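Local coordinates for STIV B116 (Sulfolobus turreted icosahedral virus, PDB 2J85), which probably binds DNA, and belongs to a protein family highly conserved among diverse crenarchaeal viruses, at residues A[7-11]-A[12-16]; A[28-31]-A[32-36]; A[56-59]-A[60-64]. All coordinates share one frame; numbering follows the deposited sequence.

Interaction 1: A[7-11]-A[12-16]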
ATOM      1  N   THR A   7     -11.938  -2.933   1.382  1.00 27.87           N
ATOM      2  CA  THR A   7     -10.681  -3.680   1.383  1.00 28.08           C
ATOM      3  C   THR A   7     -10.051  -3.657   2.768  1.00 28.44           C
ATOM      4  O   THR A   7     -10.286  -2.732   3.560  1.00 27.77           O
ATOM      5  CB  THR A   7      -9.629  -3.083   0.388  1.00 27.73           C
ATOM      6  OG1 THR A   7      -9.176  -1.823   0.874  1.00 27.00           O
ATOM      7  CG2 THR A   7     -10.219  -2.857  -0.959  1.00 28.38           C
ATOM      8  N   ASN A   8      -9.231  -4.676   3.024  1.00 29.12           N
ATOM      9  CA  ASN A   8      -8.419  -4.727   4.224  1.00 29.84           C
ATOM     10  C   ASN A   8      -6.974  -4.305   3.969  1.00 30.00           C
ATOM     11  O   ASN A   8      -6.125  -4.460   4.838  1.00 30.17           O
ATOM     12  CB  ASN A   8      -8.486  -6.111   4.861  1.00 30.58           C
ATOM     13  CG  ASN A   8      -7.724  -7.161   4.090  1.00 32.01           C
ATOM     14  OD1 ASN A   8      -7.050  -6.869   3.111  1.00 36.51           O
ATOM     15  ND2 ASN A   8      -7.843  -8.407   4.531  1.00 35.21           N
ATOM     16  N   ALA A   9      -6.722  -3.755   2.781  1.00 30.30           N
ATOM     17  CA  ALA A   9      -5.409  -3.272   2.392  1.00 30.72           C
ATOM     18  C   ALA A   9      -5.506  -2.146   1.370  1.00 30.66           C
ATOM     19  O   ALA A   9      -6.493  -2.038   0.659  1.00 31.00           O
ATOM     20  CB  ALA A   9      -4.580  -4.437   1.817  1.00 30.63           C
ATOM     21  N   PHE A  10      -4.479  -1.304   1.304  1.00 30.86           N
ATOM     22  CA  PHE A  10      -4.296  -0.418   0.161  1.00 30.31           C
ATOM     23  C   PHE A  10      -2.960  -0.707  -0.521  1.00 30.07           C
ATOM     24  O   PHE A  10      -1.911  -0.782   0.128  1.00 28.78           O
ATOM     25  CB  PHE A  10      -4.341   1.069   0.504  1.00 30.96           C
ATOM     26  CG  PHE A  10      -4.128   1.943  -0.705  1.00 30.55           C
ATOM     27  CD1 PHE A  10      -5.035   1.927  -1.738  1.00 31.72           C
ATOM     28  CD2 PHE A  10      -2.972   2.671  -0.857  1.00 33.18           C
ATOM     29  CE1 PHE A  10      -4.824   2.666  -2.872  1.00 31.99           C
ATOM     30  CE2 PHE A  10      -2.743   3.419  -2.010  1.00 33.29           C
ATOM     31  CZ  PHE A  10      -3.665   3.415  -3.011  1.00 31.51           C
ATOM     32  N   SER A  11      -3.021  -0.805  -1.850  1.00 29.47           N
ATOM     33  CA  SER A  11      -1.861  -1.095  -2.657  1.00 28.98           C
ATOM     34  C   SER A  11      -1.921  -0.290  -3.935  1.00 28.32           C
ATOM     35  O   SER A  11      -2.992  -0.086  -4.493  1.00 27.60           O
ATOM     36  CB  SER A  11      -1.810  -2.593  -2.980  1.00 28.75           C
ATOM     37  OG  SER A  11      -0.899  -2.835  -4.025  1.00 29.70           O
ATOM     38  N   ILE A  12      -0.749   0.171  -4.369  1.00 28.31           N
ATOM     39  CA  ILE A  12      -0.521   0.757  -5.699  1.00 28.07           C
ATOM     40  C   ILE A  12      -1.073  -0.112  -6.833  1.00 28.47           C
ATOM     41  O   ILE A  12      -1.494   0.410  -7.850  1.00 27.91           O
ATOM     42  CB  ILE A  12       1.023   1.018  -5.945  1.00 28.18           C
ATOM     43  CG1 ILE A  12       1.508   2.184  -5.074  1.00 27.94           C
ATOM     44  CG2 ILE A  12       1.317   1.283  -7.444  1.00 26.89           C
ATOM     45  CD1 ILE A  12       2.885   2.686  -5.409  1.00 27.19           C
ATOM     46  N   ASN A  13      -1.066  -1.432  -6.650  1.00 29.78           N
ATOM     47  CA  ASN A  13      -1.730  -2.377  -7.581  1.00 31.05           C
ATOM     48  C   ASN A  13      -3.243  -2.179  -7.766  1.00 32.16           C
ATOM     49  O   ASN A  13      -3.809  -2.665  -8.736  1.00 31.85           O
ATOM     50  CB  ASN A  13      -1.487  -3.838  -7.146  1.00 31.04           C
ATOM     51  CG  ASN A  13      -0.006  -4.253  -7.253  1.00 31.43           C
ATOM     52  OD1 ASN A  13       0.735  -3.792  -8.132  1.00 28.32           O
ATOM     53  ND2 ASN A  13       0.423  -5.118  -6.337  1.00 30.83           N
HETATM   54  N   MSE A  14      -3.892  -1.463  -6.855  1.00 33.28           N
HETATM   55  CA  MSE A  14      -5.298  -1.175  -7.023  1.00 35.72           C
HETATM   56  C   MSE A  14      -5.586  -0.010  -7.952  1.00 34.83           C
HETATM   57  O   MSE A  14      -6.756   0.292  -8.217  1.00 33.75           O
HETATM   58  CB  MSE A  14      -5.940  -0.919  -5.675  1.00 35.62           C
HETATM   59  CG  MSE A  14      -5.868  -2.126  -4.789  1.00 37.11           C
HETATM   60 SE   MSE A  14      -6.434  -1.681  -2.994  1.00 43.58          SE
HETATM   61  CE  MSE A  14      -6.143  -3.428  -2.169  1.00 36.04           C
ATOM     62  N   LEU A  15      -4.532   0.642  -8.453  1.00 34.85           N
ATOM     63  CA  LEU A  15      -4.714   1.826  -9.290  1.00 34.79           C
ATOM     64  C   LEU A  15      -4.597   1.456 -10.768  1.00 35.05           C
ATOM     65  O   LEU A  15      -3.557   0.995 -11.230  1.00 35.16           O
ATOM     66  CB  LEU A  15      -3.730   2.920  -8.894  1.00 34.35           C
ATOM     67  CG  LEU A  15      -3.828   3.351  -7.417  1.00 34.50           C
ATOM     68  CD1 LEU A  15      -2.694   4.357  -7.026  1.00 33.59           C
ATOM     69  CD2 LEU A  15      -5.190   3.898  -7.081  1.00 30.75           C
ATOM     70  N   LYS A  16      -5.682   1.642 -11.507  1.00 35.74           N
ATOM     71  CA  LYS A  16      -5.714   1.195 -12.897  1.00 36.26           C
ATOM     72  C   LYS A  16      -4.644   1.877 -13.724  1.00 35.69           C
ATOM     73  O   LYS A  16      -4.025   1.204 -14.550  1.00 36.10           O
ATOM     74  CB  LYS A  16      -7.083   1.425 -13.562  1.00 37.18           C
ATOM     75  CG  LYS A  16      -8.061   0.228 -13.583  1.00 38.45           C
ATOM     76  CD  LYS A  16      -8.818   0.222 -14.940  1.00 41.37           C
ATOM     77  CE  LYS A  16      -9.963  -0.810 -15.030  1.00 41.27           C
ATOM     78  NZ  LYS A  16     -11.159  -0.493 -14.177  1.00 43.37           N
TER

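Interaction 2: A[28-31]-A[32-36]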
ATOM      1  N   ASP A  28     -12.817   7.488  11.813  1.00 28.97           N
ATOM      2  CA  ASP A  28     -13.128   6.810  13.085  1.00 29.30           C
ATOM      3  C   ASP A  28     -14.116   5.697  12.787  1.00 29.39           C
ATOM      4  O   ASP A  28     -14.579   5.580  11.665  1.00 29.86           O
ATOM      5  CB  ASP A  28     -13.620   7.770  14.191  1.00 28.76           C
ATOM      6  CG  ASP A  28     -14.934   8.487  13.842  1.00 28.67           C
ATOM      7  OD1 ASP A  28     -15.761   7.981  13.058  1.00 27.33           O
ATOM      8  OD2 ASP A  28     -15.118   9.593  14.354  1.00 27.84           O
ATOM      9  N   GLU A  29     -14.393   4.853  13.769  1.00 30.21           N
ATOM     10  CA  GLU A  29     -15.289   3.707  13.587  1.00 30.95           C
ATOM     11  C   GLU A  29     -16.639   4.079  13.034  1.00 30.08           C
ATOM     12  O   GLU A  29     -17.133   3.428  12.101  1.00 30.79           O
ATOM     13  CB  GLU A  29     -15.581   3.043  14.917  1.00 31.60           C
ATOM     14  CG  GLU A  29     -14.478   2.196  15.474  1.00 36.78           C
ATOM     15  CD  GLU A  29     -14.947   1.460  16.741  1.00 42.23           C
ATOM     16  OE1 GLU A  29     -15.946   0.689  16.641  1.00 45.53           O
ATOM     17  OE2 GLU A  29     -14.352   1.689  17.822  1.00 44.34           O
ATOM     18  N   GLU A  30     -17.263   5.076  13.666  1.00 28.82           N
ATOM     19  CA  GLU A  30     -18.611   5.478  13.326  1.00 28.44           C
ATOM     20  C   GLU A  30     -18.701   5.884  11.851  1.00 27.50           C
ATOM     21  O   GLU A  30     -19.623   5.473  11.161  1.00 26.45           O
ATOM     22  CB  GLU A  30     -19.125   6.612  14.238  1.00 28.02           C
ATOM     23  CG  GLU A  30     -20.625   6.913  13.992  1.00 30.02           C
ATOM     24  CD  GLU A  30     -21.325   7.756  15.065  1.00 30.60           C
ATOM     25  OE1 GLU A  30     -20.688   8.168  16.066  1.00 29.37           O
ATOM     26  OE2 GLU A  30     -22.549   7.993  14.895  1.00 34.31           O
ATOM     27  N   ASP A  31     -17.737   6.680  11.376  1.00 26.50           N
ATOM     28  CA  ASP A  31     -17.782   7.196  10.011  1.00 26.08           C
ATOM     29  C   ASP A  31     -17.497   6.102   8.995  1.00 25.70           C
ATOM     30  O   ASP A  31     -18.087   6.057   7.917  1.00 23.84           O
ATOM     31  CB  ASP A  31     -16.818   8.371   9.854  1.00 26.68           C
ATOM     32  CG  ASP A  31     -17.218   9.558  10.717  1.00 26.95           C
ATOM     33  OD1 ASP A  31     -18.215   9.464  11.443  1.00 28.45           O
ATOM     34  OD2 ASP A  31     -16.551  10.588  10.677  1.00 29.61           O
ATOM     35  N   PHE A  32     -16.609   5.191   9.359  1.00 25.81           N
ATOM     36  CA  PHE A  32     -16.381   4.026   8.528  1.00 26.17           C
ATOM     37  C   PHE A  32     -17.668   3.178   8.347  1.00 26.12           C
ATOM     38  O   PHE A  32     -18.042   2.811   7.199  1.00 26.17           O
ATOM     39  CB  PHE A  32     -15.261   3.167   9.127  1.00 26.23           C
ATOM     40  CG  PHE A  32     -15.101   1.816   8.468  1.00 25.86           C
ATOM     41  CD1 PHE A  32     -14.340   1.685   7.301  1.00 26.18           C
ATOM     42  CD2 PHE A  32     -15.678   0.682   9.036  1.00 25.69           C
ATOM     43  CE1 PHE A  32     -14.140   0.435   6.703  1.00 26.85           C
ATOM     44  CE2 PHE A  32     -15.507  -0.577   8.462  1.00 27.33           C
ATOM     45  CZ  PHE A  32     -14.726  -0.712   7.278  1.00 27.98           C
ATOM     46  N   CYS A  33     -18.304   2.840   9.469  1.00 25.31           N
ATOM     47  CA  CYS A  33     -19.506   1.990   9.445  1.00 25.48           C
ATOM     48  C   CYS A  33     -20.656   2.663   8.731  1.00 24.28           C
ATOM     49  O   CYS A  33     -21.348   2.028   7.973  1.00 24.51           O
ATOM     50  CB  CYS A  33     -19.937   1.619  10.861  1.00 25.74           C
ATOM     51  SG  CYS A  33     -18.812   0.448  11.659  1.00 29.47           S
ATOM     52  N   LEU A  34     -20.844   3.954   8.963  1.00 23.54           N
ATOM     53  CA  LEU A  34     -21.891   4.716   8.288  1.00 23.59           C
ATOM     54  C   LEU A  34     -21.678   4.841   6.759  1.00 23.92           C
ATOM     55  O   LEU A  34     -22.624   4.701   5.982  1.00 22.80           O
ATOM     56  CB  LEU A  34     -22.017   6.091   8.944  1.00 24.05           C
ATOM     57  CG  LEU A  34     -22.685   6.198  10.342  1.00 24.15           C
ATOM     58  CD1 LEU A  34     -22.542   7.601  10.866  1.00 21.84           C
ATOM     59  CD2 LEU A  34     -24.171   5.805  10.300  1.00 24.20           C
ATOM     60  N   LYS A  35     -20.438   5.106   6.333  1.00 23.93           N
ATOM     61  CA  LYS A  35     -20.108   5.146   4.912  1.00 24.32           C
ATOM     62  C   LYS A  35     -20.318   3.773   4.243  1.00 23.95           C
ATOM     63  O   LYS A  35     -20.881   3.667   3.154  1.00 23.30           O
ATOM     64  CB  LYS A  35     -18.669   5.670   4.707  1.00 24.67           C
ATOM     65  CG  LYS A  35     -18.548   7.197   4.896  1.00 25.40           C
ATOM     66  CD  LYS A  35     -17.114   7.643   5.163  1.00 25.83           C
ATOM     67  CE  LYS A  35     -16.940   9.169   5.117  1.00 25.77           C
ATOM     68  NZ  LYS A  35     -17.364   9.768   3.840  1.00 27.62           N
ATOM     69  N   LEU A  36     -19.881   2.724   4.919  1.00 24.45           N
ATOM     70  CA  LEU A  36     -20.109   1.360   4.471  1.00 24.91           C
ATOM     71  C   LEU A  36     -21.599   1.044   4.339  1.00 25.60           C
ATOM     72  O   LEU A  36     -22.051   0.539   3.308  1.00 26.35           O
ATOM     73  CB  LEU A  36     -19.447   0.408   5.445  1.00 25.11           C
ATOM     74  CG  LEU A  36     -19.751  -1.066   5.313  1.00 25.25           C
ATOM     75  CD1 LEU A  36     -19.373  -1.499   3.909  1.00 26.03           C
ATOM     76  CD2 LEU A  36     -19.014  -1.836   6.408  1.00 24.90           C
TER

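Interaction 3: A[56-59]-A[60-64]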
ATOM      1  N   ASN A  56     -16.046 -11.100   9.790  1.00 42.17           N
ATOM      2  CA  ASN A  56     -16.735 -11.217  11.081  1.00 42.28           C
ATOM      3  C   ASN A  56     -16.484  -9.999  11.971  1.00 42.16           C
ATOM      4  O   ASN A  56     -17.406  -9.494  12.595  1.00 42.31           O
ATOM      5  CB  ASN A  56     -16.344 -12.492  11.839  1.00 42.20           C
ATOM      6  CG  ASN A  56     -16.762 -13.783  11.122  1.00 43.00           C
ATOM      7  OD1 ASN A  56     -16.245 -14.860  11.436  1.00 43.60           O
ATOM      8  ND2 ASN A  56     -17.668 -13.679  10.149  1.00 42.63           N
ATOM      9  N   LEU A  57     -15.244  -9.529  12.024  1.00 42.11           N
ATOM     10  CA  LEU A  57     -14.918  -8.289  12.748  1.00 42.20           C
ATOM     11  C   LEU A  57     -15.731  -7.072  12.258  1.00 41.91           C
ATOM     12  O   LEU A  57     -16.257  -6.288  13.058  1.00 41.73           O
ATOM     13  CB  LEU A  57     -13.424  -7.983  12.597  1.00 42.52           C
ATOM     14  CG  LEU A  57     -12.833  -6.944  13.556  1.00 43.04           C
ATOM     15  CD1 LEU A  57     -11.399  -7.325  13.919  1.00 43.95           C
ATOM     16  CD2 LEU A  57     -12.888  -5.565  12.957  1.00 42.87           C
ATOM     17  N   VAL A  58     -15.818  -6.910  10.940  1.00 41.57           N
ATOM     18  CA  VAL A  58     -16.535  -5.774  10.354  1.00 41.21           C
ATOM     19  C   VAL A  58     -18.021  -5.886  10.662  1.00 41.01           C
ATOM     20  O   VAL A  58     -18.661  -4.894  11.021  1.00 40.77           O
ATOM     21  CB  VAL A  58     -16.284  -5.668   8.816  1.00 41.27           C
ATOM     22  CG1 VAL A  58     -17.180  -4.611   8.179  1.00 40.06           C
ATOM     23  CG2 VAL A  58     -14.801  -5.352   8.545  1.00 40.56           C
ATOM     24  N   ASN A  59     -18.553  -7.100  10.538  1.00 40.95           N
ATOM     25  CA  ASN A  59     -19.963  -7.355  10.829  1.00 40.94           C
ATOM     26  C   ASN A  59     -20.309  -7.096  12.279  1.00 41.17           C
ATOM     27  O   ASN A  59     -21.332  -6.471  12.577  1.00 41.78           O
ATOM     28  CB  ASN A  59     -20.373  -8.763  10.409  1.00 40.48           C
ATOM     29  CG  ASN A  59     -20.505  -8.908   8.885  1.00 41.13           C
ATOM     30  OD1 ASN A  59     -20.542 -10.022   8.359  1.00 41.91           O
ATOM     31  ND2 ASN A  59     -20.556  -7.784   8.174  1.00 37.42           N
ATOM     32  N   THR A  60     -19.445  -7.526  13.184  1.00 41.30           N
ATOM     33  CA  THR A  60     -19.659  -7.249  14.598  1.00 41.60           C
ATOM     34  C   THR A  60     -19.615  -5.737  14.851  1.00 41.66           C
ATOM     35  O   THR A  60     -20.494  -5.169  15.494  1.00 41.59           O
ATOM     36  CB  THR A  60     -18.623  -7.975  15.469  1.00 41.60           C
ATOM     37  OG1 THR A  60     -18.748  -9.387  15.259  1.00 41.91           O
ATOM     38  CG2 THR A  60     -18.830  -7.661  16.955  1.00 40.85           C
ATOM     39  N   LEU A  61     -18.595  -5.097  14.307  1.00 41.72           N
ATOM     40  CA  LEU A  61     -18.366  -3.677  14.512  1.00 41.67           C
ATOM     41  C   LEU A  61     -19.482  -2.791  13.960  1.00 41.32           C
ATOM     42  O   LEU A  61     -19.949  -1.878  14.634  1.00 41.78           O
ATOM     43  CB  LEU A  61     -17.048  -3.290  13.851  1.00 41.93           C
ATOM     44  CG  LEU A  61     -16.631  -1.860  14.100  1.00 42.61           C
ATOM     45  CD1 LEU A  61     -16.334  -1.712  15.585  1.00 45.82           C
ATOM     46  CD2 LEU A  61     -15.442  -1.557  13.274  1.00 44.45           C
ATOM     47  N   CYS A  62     -19.898  -3.052  12.732  1.00 40.96           N
ATOM     48  CA  CYS A  62     -20.860  -2.188  12.055  1.00 40.38           C
ATOM     49  C   CYS A  62     -22.309  -2.725  12.050  1.00 40.82           C
ATOM     50  O   CYS A  62     -23.235  -1.974  11.770  1.00 40.93           O
ATOM     51  CB  CYS A  62     -20.393  -1.958  10.617  1.00 39.92           C
ATOM     52  SG  CYS A  62     -18.769  -1.194  10.444  1.00 37.66           S
ATOM     53  N   GLY A  63     -22.505  -4.010  12.342  1.00 40.98           N
ATOM     54  CA  GLY A  63     -23.836  -4.602  12.310  1.00 41.14           C
ATOM     55  C   GLY A  63     -24.250  -5.027  10.910  1.00 41.62           C
ATOM     56  O   GLY A  63     -25.432  -5.277  10.629  1.00 41.39           O
ATOM     57  N   THR A  64     -23.263  -5.134  10.031  1.00 42.10           N
ATOM     58  CA  THR A  64     -23.486  -5.492   8.647  1.00 42.07           C
ATOM     59  C   THR A  64     -23.612  -7.003   8.590  1.00 43.10           C
ATOM     60  O   THR A  64     -23.468  -7.667   9.613  1.00 43.11           O
ATOM     61  CB  THR A  64     -22.335  -4.967   7.758  1.00 41.73           C
ATOM     62  OG1 THR A  64     -21.075  -5.262   8.367  1.00 39.92           O
ATOM     63  CG2 THR A  64     -22.441  -3.461   7.613  1.00 40.87           C
TER

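Interaction 1: A[7-11]-A[12-16]
Met14, deposited as selenomethionine, lies back along the extended residues Ala9 to Ser11 that lead into its own short 3-10 turn. Its CB lies 3.3 Å from Ser11 O, the carbonyl that also receives Met14 N at 2.9 Å from well above its plane. CG stays close to that oxygen because it is anti to the carbonyl carbon of Met14 (chi1 -63°), and from there the chain runs extended. SE then passes the backbone of Phe10, 4.0 Å from Phe10 CA, and reaches the ring from an oblique side, 5.2 Å from its centroid and 58° off the normal, a Met-aromatic contact that is neither over the face nor at the edge. The tip, Met14 CE, comes to rest 3.2 Å from Ala9 O, whose carbonyl is gripped by the Thr7 hydroxyl. At the edge of the Phe10 ring, CZ meets Leu15 CD1 at 4.2 Å. Beyond these residues, Phe10 and Leu15 pack against Ile12 and Ile24 of the second subunit, respectively. Ser11 governs the polar side of the bend: its OG accepts Asn13 N at 3.0 Å, while its carbonyl closes the backbone turn. A side-chain oxygen bonded to the amide two residues ahead is an ST turn, here opening the 3-10 turn in the loop between strands 4-7 and 20-27.

Interaction 2: A[28-31]-A[32-36]
Asp28 and Phe32 make the first backbone bond of helix 29-41, with Phe32 N meeting Asp28 O at 3.1 Å. Asp28 is also the N-cap: with its carboxylate swung to chi1 62°, OD1 accepts Asp31 N at 2.9 Å, satisfying an amide that has no preceding turn to bond to. The carboxylate's negative charge at this end of the helix would probably interact favourably with the helix dipole.

Glu29 comes next. Glu29 O takes Cys33 N at 2.9 Å, and Cys33 SG approaches the same oxygen at 3.4 Å; this oxygen also lies at the edge of the Phe32 ring, near the ring plane. The sulfur arrives there because it is anti to the carbonyl carbon of Cys33 (chi1 -71°), which folds it back toward the preceding turn.

Glu30 O receives Leu34 N, and the two side chains run side by side in the same direction, so that the aliphatic part of the glutamate, at CG, touches Leu34 CD1 at 3.7 Å. Asp31 O continues the series, accepting Lys35 N at 3.0 Å, while the methylenes of Lys35 lie close over this oxygen, with CD 3.3 Å from Asp31 O. The Asp31 carboxylate and the Lys35 ammonium do not meet, OD2 and NZ being 6.9 Å apart; NZ instead makes a long, weak ion pair with Glu114.

The inner face of this turn lies against the sheet and helix 52-62. Phe32 packs on Leu6 of strand 4-7, Leu27 of strand 20-27 and the Phe112 ring, Leu36 also reaches strand 4-7, and Cys33 is joined to Cys62 by a disulfide.

Interaction 3: A[56-59]-A[60-64]
Asn59 and Gly63 meet in a local contact at the C-terminal end of helix 52-62, where the chain leaves helical geometry at a glycine of positive phi. The helix covers the sheet beside helix 29-41, with Leu57 and Val58 resting on Ile84 of strand 80-86, and Leu61 facing Ile101 of helix 98-106.

Two regular bonds lead into the exit, Leu61 N to Leu57 O at 2.9 Å and Cys62 N to Val58 O at 2.8 Å. The final one, Gly63 N to Asn59 O at 2.7 Å, is short but clearly bent, with an N-H...O angle of 135°, as the backbone begins to turn away. Gly63 has a phi of 83°, in the left-handed region, where a side chain would crowd the carbonyl oxygen before it; glycine has none, and so suits the turn.

Beyond it, Thr64 doubles back against the previous turn. Its side chain crosses that of Asn59 at about a right angle, and Thr64 O lies 3.4 Å from Asn59 CB. The Thr64 hydroxyl also sits near the helix flank, with OG1 4.0 Å from Val58 CG1. On that flank Val58 CG1 approaches Cys62 SG loosely, at 4.4 Å, and the sulfur belongs to the disulfide that ties this helix to its neighbour.

A second polar feature lies one turn earlier. Thr60 OG1 is anti to the carbonyl carbon of Thr60 (chi1 -61°) and so turns back toward the preceding turn; Asn56 O then accepts two donors from opposite faces of its plane, Thr60 N and, at 3.0 Å, Thr60 OG1.

Overall arrangement
Interactions 2 and 3 share one layer of the fold. Their centres are 11 Å apart, and the Cys33 SG to Cys62 SG disulfide, 2.0 Å long, joins them covalently, with Leu36 against Val58 and Phe32 against Cys62 packing beside it. Interaction 1 stands on the opposite side of the chain's centre, its centre about 20 Å from that of interaction 2 and about 22 Å from that of interaction 3, and only there does the second subunit take part. All three are partly buried. Their chemistry follows their place: a helix start with an aspartate cap in 28-36, a helix end with a glycine in 56-64, and in 7-16 a loop turn with a Met-aromatic contact beside it.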